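PDB 5EJY: myosin-I heavy chain from Dictyostelium discoideum, which acts as an actin-based motor with ATPase activity in adhesion and early phagocytosis, represented here by a MyTH4-FERM unit of its tail. Local coordinates for residues E127-T135 / P187-N198. Residues are numbered along the deposited sequence; the frame is centred on the assembly and turned at random.
Sequences ELIHFTCST and PSVTELESIKEN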
ATOM      1  N   GLU A 127      -1.693  12.349  22.544  1.00 25.84           N
ATOM      2  CA  GLU A 127      -1.683  12.357  21.079  1.00 24.55           C
ATOM      3  C   GLU A 127      -0.298  11.987  20.531  1.00 25.10           C
ATOM      4  O   GLU A 127      -0.195  11.207  19.584  1.00 23.00           O
ATOM      5  CB  GLU A 127      -2.106  13.717  20.536  1.00 27.07           C
ATOM      6  CG  GLU A 127      -3.606  14.027  20.733  1.00 29.02           C
ATOM      7  CD  GLU A 127      -3.956  15.475  20.431  1.00 30.95           C
ATOM      8  OE1 GLU A 127      -3.035  16.258  20.128  1.00 30.81           O
ATOM      9  OE2 GLU A 127      -5.154  15.834  20.510  1.00 33.74           O
ATOM     10  N   LEU A 128       0.752  12.572  21.114  1.00 22.65           N
ATOM     11  CA  LEU A 128       2.130  12.227  20.769  1.00 26.33           C
ATOM     12  C   LEU A 128       2.435  10.765  21.024  1.00 23.90           C
ATOM     13  O   LEU A 128       3.090  10.111  20.215  1.00 23.73           O
ATOM     14  CB  LEU A 128       3.122  13.078  21.561  1.00 23.34           C
ATOM     15  CG  LEU A 128       3.169  14.562  21.203  1.00 27.24           C
ATOM     16  CD1 LEU A 128       4.128  15.318  22.131  1.00 27.64           C
ATOM     17  CD2 LEU A 128       3.581  14.734  19.735  1.00 28.77           C
ATOM     18  N   ILE A 129       1.988  10.258  22.170  1.00 20.66           N
ATOM     19  CA  ILE A 129       2.168   8.850  22.489  1.00 22.79           C
ATOM     20  C   ILE A 129       1.537   7.989  21.391  1.00 22.82           C
ATOM     21  O   ILE A 129       2.130   7.017  20.916  1.00 21.17           O
ATOM     22  CB  ILE A 129       1.570   8.529  23.892  1.00 23.59           C
ATOM     23  CG1 ILE A 129       2.553   8.958  24.990  1.00 22.55           C
ATOM     24  CG2 ILE A 129       1.285   7.055  24.045  1.00 21.24           C
ATOM     25  CD1 ILE A 129       1.906   9.012  26.429  1.00 22.37           C
ATOM     26  N   HIS A 130       0.337   8.368  20.976  1.00 20.05           N
ATOM     27  CA  HIS A 130      -0.402   7.617  19.973  1.00 21.35           C
ATOM     28  C   HIS A 130       0.284   7.708  18.591  1.00 20.74           C
ATOM     29  O   HIS A 130       0.388   6.701  17.887  1.00 20.68           O
ATOM     30  CB  HIS A 130      -1.850   8.127  19.929  1.00 18.68           C
ATOM     31  CG  HIS A 130      -2.778   7.268  19.127  1.00 20.47           C
ATOM     32  ND1 HIS A 130      -4.068   7.649  18.833  1.00 19.97           N
ATOM     33  CD2 HIS A 130      -2.599   6.058  18.544  1.00 21.64           C
ATOM     34  CE1 HIS A 130      -4.645   6.711  18.102  1.00 24.37           C
ATOM     35  NE2 HIS A 130      -3.776   5.737  17.910  1.00 20.89           N
ATOM     36  N   PHE A 131       0.772   8.895  18.221  1.00 20.37           N
ATOM     37  CA  PHE A 131       1.525   9.046  16.961  1.00 21.19           C
ATOM     38  C   PHE A 131       2.728   8.113  16.987  1.00 21.63           C
ATOM     39  O   PHE A 131       3.065   7.483  15.986  1.00 19.89           O
ATOM     40  CB  PHE A 131       2.079  10.466  16.782  1.00 21.59           C
ATOM     41  CG  PHE A 131       1.029  11.550  16.712  1.00 21.53           C
ATOM     42  CD1 PHE A 131      -0.196  11.325  16.103  1.00 24.34           C
ATOM     43  CD2 PHE A 131       1.294  12.808  17.235  1.00 22.13           C
ATOM     44  CE1 PHE A 131      -1.148  12.328  16.031  1.00 25.90           C
ATOM     45  CE2 PHE A 131       0.336  13.823  17.181  1.00 28.81           C
ATOM     46  CZ  PHE A 131      -0.888  13.580  16.583  1.00 26.85           C
ATOM     47  N   THR A 132       3.395   8.049  18.135  1.00 19.93           N
ATOM     48  CA  THR A 132       4.642   7.303  18.245  1.00 20.19           C
ATOM     49  C   THR A 132       4.365   5.812  18.175  1.00 20.78           C
ATOM     50  O   THR A 132       5.040   5.093  17.449  1.00 19.45           O
ATOM     51  CB  THR A 132       5.408   7.667  19.556  1.00 19.93           C
ATOM     52  OG1 THR A 132       5.615   9.080  19.588  1.00 20.81           O
ATOM     53  CG2 THR A 132       6.777   6.965  19.609  1.00 21.76           C
ATOM     54  N   CYS A 133       3.364   5.354  18.927  1.00 20.48           N
ATOM     55  CA  CYS A 133       2.957   3.954  18.883  1.00 19.32           C
ATOM     56  C   CYS A 133       2.569   3.503  17.466  1.00 20.20           C
ATOM     57  O   CYS A 133       2.724   2.324  17.124  1.00 18.60           O
ATOM     58  CB  CYS A 133       1.776   3.715  19.822  1.00 19.54           C
ATOM     59  SG  CYS A 133       2.243   3.767  21.582  1.00 21.46           S
ATOM     60  N   SER A 134       2.036   4.437  16.678  1.00 18.13           N
ATOM     61  CA  SER A 134       1.608   4.161  15.302  1.00 18.92           C
ATOM     62  C   SER A 134       2.775   4.114  14.313  1.00 21.03           C
ATOM     63  O   SER A 134       2.571   3.836  13.126  1.00 18.69           O
ATOM     64  CB  SER A 134       0.603   5.225  14.848  1.00 20.89           C
ATOM     65  OG  SER A 134      -0.519   5.283  15.735  1.00 19.92           O
ATOM     66  N   THR A 135       3.982   4.401  14.800  1.00 18.50           N
ATOM     67  CA  THR A 135       5.166   4.503  13.940  1.00 19.17           C
ATOM     68  C   THR A 135       6.258   3.463  14.247  1.00 21.38           C
ATOM     69  O   THR A 135       6.800   2.836  13.334  1.00 20.23           O
ATOM     70  CB  THR A 135       5.762   5.943  13.956  1.00 17.11           C
ATOM     71  OG1 THR A 135       4.706   6.905  13.793  1.00 18.76           O
ATOM     72  CG2 THR A 135       6.812   6.119  12.809  1.00 18.26           C
ATOM     73  N   PRO A 187       4.179   8.585   9.313  1.00 23.35           N
ATOM     74  CA  PRO A 187       2.806   8.950   8.935  1.00 22.28           C
ATOM     75  C   PRO A 187       2.698  10.275   8.170  1.00 25.15           C
ATOM     76  O   PRO A 187       3.345  11.266   8.532  1.00 26.53           O
ATOM     77  CB  PRO A 187       2.108   9.080  10.291  1.00 22.03           C
ATOM     78  CG  PRO A 187       2.786   8.072  11.125  1.00 24.30           C
ATOM     79  CD  PRO A 187       4.234   8.042  10.689  1.00 17.34           C
ATOM     80  N   SER A 188       1.889  10.277   7.116  1.00 22.63           N
ATOM     81  CA  SER A 188       1.533  11.506   6.407  1.00 23.82           C
ATOM     82  C   SER A 188       0.643  12.365   7.294  1.00 26.05           C
ATOM     83  O   SER A 188       0.120  11.893   8.304  1.00 22.23           O
ATOM     84  CB  SER A 188       0.748  11.172   5.138  1.00 23.41           C
ATOM     85  OG  SER A 188      -0.444  10.485   5.453  1.00 22.52           O
ATOM     86  N   VAL A 189       0.435  13.618   6.903  1.00 26.01           N
ATOM     87  CA  VAL A 189      -0.494  14.476   7.638  1.00 29.21           C
ATOM     88  C   VAL A 189      -1.909  13.891   7.724  1.00 28.52           C
ATOM     89  O   VAL A 189      -2.580  14.002   8.750  1.00 25.68           O
ATOM     90  CB  VAL A 189      -0.570  15.890   7.030  1.00 31.25           C
ATOM     91  CG1 VAL A 189      -1.697  16.693   7.699  1.00 31.77           C
ATOM     92  CG2 VAL A 189       0.762  16.594   7.182  1.00 32.39           C
ATOM     93  N   THR A 190      -2.375  13.270   6.649  1.00 27.31           N
ATOM     94  CA  THR A 190      -3.723  12.707   6.662  1.00 32.22           C
ATOM     95  C   THR A 190      -3.853  11.610   7.717  1.00 30.83           C
ATOM     96  O   THR A 190      -4.864  11.516   8.420  1.00 25.83           O
ATOM     97  CB  THR A 190      -4.119  12.140   5.297  1.00 32.67           C
ATOM     98  OG1 THR A 190      -3.952  13.152   4.306  1.00 43.97           O
ATOM     99  CG2 THR A 190      -5.574  11.709   5.319  1.00 39.19           C
ATOM    100  N   GLU A 191      -2.828  10.775   7.827  1.00 24.04           N
ATOM    101  CA  GLU A 191      -2.846   9.715   8.827  1.00 23.61           C
ATOM    102  C   GLU A 191      -2.770  10.280  10.249  1.00 20.27           C
ATOM    103  O   GLU A 191      -3.490   9.829  11.145  1.00 21.77           O
ATOM    104  CB  GLU A 191      -1.702   8.722   8.564  1.00 19.84           C
ATOM    105  CG  GLU A 191      -1.636   7.570   9.568  1.00 18.79           C
ATOM    106  CD  GLU A 191      -0.413   6.682   9.360  1.00 18.56           C
ATOM    107  OE1 GLU A 191       0.294   6.834   8.328  1.00 18.59           O
ATOM    108  OE2 GLU A 191      -0.155   5.820  10.221  1.00 22.16           O
ATOM    109  N   LEU A 192      -1.897  11.261  10.458  1.00 21.26           N
ATOM    110  CA  LEU A 192      -1.752  11.876  11.780  1.00 22.88           C
ATOM    111  C   LEU A 192      -3.051  12.515  12.248  1.00 25.06           C
ATOM    112  O   LEU A 192      -3.394  12.451  13.429  1.00 25.03           O
ATOM    113  CB  LEU A 192      -0.620  12.917  11.786  1.00 21.10           C
ATOM    114  CG  LEU A 192       0.800  12.360  11.652  1.00 26.61           C
ATOM    115  CD1 LEU A 192       1.782  13.478  11.398  1.00 22.82           C
ATOM    116  CD2 LEU A 192       1.185  11.586  12.911  1.00 23.78           C
ATOM    117  N   GLU A 193      -3.777  13.133  11.321  1.00 26.56           N
ATOM    118  CA  GLU A 193      -5.082  13.715  11.651  1.00 26.84           C
ATOM    119  C   GLU A 193      -6.048  12.669  12.198  1.00 30.49           C
ATOM    120  O   GLU A 193      -6.702  12.892  13.216  1.00 31.64           O
ATOM    121  CB  GLU A 193      -5.664  14.452  10.439  1.00 32.42           C
ATOM    122  CG  GLU A 193      -4.891  15.722  10.114  1.00 33.48           C
ATOM    123  CD  GLU A 193      -5.343  16.405   8.833  1.00 49.51           C
ATOM    124  OE1 GLU A 193      -5.700  15.699   7.861  1.00 50.00           O
ATOM    125  OE2 GLU A 193      -5.329  17.656   8.799  1.00 56.37           O
ATOM    126  N   SER A 194      -6.124  11.521  11.534  1.00 24.61           N
ATOM    127  CA  SER A 194      -6.929  10.399  12.015  1.00 27.75           C
ATOM    128  C   SER A 194      -6.455   9.858  13.366  1.00 26.89           C
ATOM    129  O   SER A 194      -7.258   9.632  14.274  1.00 26.21           O
ATOM    130  CB  SER A 194      -6.924   9.261  10.987  1.00 26.47           C
ATOM    131  OG  SER A 194      -7.590   9.652   9.801  1.00 30.97           O
ATOM    132  N   ILE A 195      -5.150   9.628  13.496  1.00 22.74           N
ATOM    133  CA  ILE A 195      -4.601   9.119  14.746  1.00 21.21           C
ATOM    134  C   ILE A 195      -4.937  10.068  15.889  1.00 26.62           C
ATOM    135  O   ILE A 195      -5.396   9.637  16.948  1.00 25.92           O
ATOM    136  CB  ILE A 195      -3.065   8.962  14.668  1.00 23.72           C
ATOM    137  CG1 ILE A 195      -2.696   7.880  13.646  1.00 22.58           C
ATOM    138  CG2 ILE A 195      -2.493   8.611  16.046  1.00 21.08           C
ATOM    139  CD1 ILE A 195      -1.218   7.854  13.293  1.00 18.82           C
ATOM    140  N   LYS A 196      -4.701  11.360  15.665  1.00 23.98           N
ATOM    141  CA  LYS A 196      -4.949  12.374  16.690  1.00 28.02           C
ATOM    142  C   LYS A 196      -6.362  12.234  17.227  1.00 28.87           C
ATOM    143  O   LYS A 196      -6.574  12.227  18.447  1.00 26.37           O
ATOM    144  CB  LYS A 196      -4.726  13.789  16.131  1.00 28.43           C
ATOM    145  CG  LYS A 196      -5.094  14.931  17.099  1.00 32.96           C
ATOM    146  CD  LYS A 196      -4.538  16.279  16.633  1.00 35.15           C
ATOM    147  CE  LYS A 196      -5.441  17.450  17.003  1.00 40.82           C
ATOM    148  NZ  LYS A 196      -6.128  17.304  18.322  1.00 43.10           N
ATOM    149  N   GLU A 197      -7.324  12.098  16.315  1.00 28.40           N
ATOM    150  CA  GLU A 197      -8.735  12.025  16.697  1.00 31.15           C
ATOM    151  C   GLU A 197      -9.216  10.612  16.986  1.00 31.60           C
ATOM    152  O   GLU A 197     -10.417  10.384  17.118  1.00 30.63           O
ATOM    153  CB  GLU A 197      -9.628  12.638  15.621  1.00 33.69           C
ATOM    154  CG  GLU A 197      -9.212  14.016  15.149  1.00 41.66           C
ATOM    155  CD  GLU A 197     -10.254  14.638  14.228  1.00 59.18           C
ATOM    156  OE1 GLU A 197      -9.871  15.270  13.218  1.00 58.97           O
ATOM    157  OE2 GLU A 197     -11.464  14.488  14.513  1.00 59.15           O
ATOM    158  N   ASN A 198      -8.289   9.667  17.089  1.00 25.81           N
ATOM    159  CA  ASN A 198      -8.636   8.298  17.446  1.00 24.13           C
ATOM    160  C   ASN A 198      -9.664   7.673  16.495  1.00 30.65           C
ATOM    161  O   ASN A 198     -10.603   7.000  16.931  1.00 29.76           O
ATOM    162  CB  ASN A 198      -9.135   8.236  18.904  1.00 29.18           C
ATOM    163  CG  ASN A 198      -8.018   8.515  19.914  1.00 32.50           C
ATOM    164  OD1 ASN A 198      -6.941   7.932  19.830  1.00 26.03           O
ATOM    165  ND2 ASN A 198      -8.267   9.425  20.854  1.00 23.79           N
TER
HETATM  166  O   HOH W   1      -6.915  13.900  20.706  1.00 32.37           O
HETATM  167  O   HOH W   2      -4.630  10.316  19.926  1.00 26.09           O
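Ile195 sets its CG2 methyl over one face of the His130 ring, a CH-pi contact 3.3 Å from the ring centroid and 9° off the ring normal. This joins two helices of the all-helical MyTH4 domain: helix 119-133 and the short helix 189-196, which leads into the first strand of the FERM part. The axes of segments 127-133 and 189-196 cross at 127°, taken N to C. His130 has its CG anti to the backbone N (chi1 -169°), which carries the imidazole across to the second helix. Water 2 lies at the edge of that ring, in plane. The other branch of Ile195 ends at Ser134, with CD1 3.6 Å from Ser134 CB. Leu192 meets Phe131 at about a right angle, its CD2 lying off the ring plane, 3.5 Å from Phe131 CD1, while Lys196 lies beside the CE1/CZ rim. The extended side chain of Glu127 crosses Lys196, forming a salt bridge of 2.8 Å between Glu127 OE2 and Lys196 NZ. The lysine bends at its far end and meets OE2 from above the carboxylate plane. Tyr69 holds the other oxygen, OE1. An alanine in place of Glu127 would probably leave the Lys196 ammonium without its mate here and the Tyr69 hydroxyl without this partner. Water 1 donates to both Glu127 OE2, at 2.6 Å, and Lys196 O, at 2.8 Å.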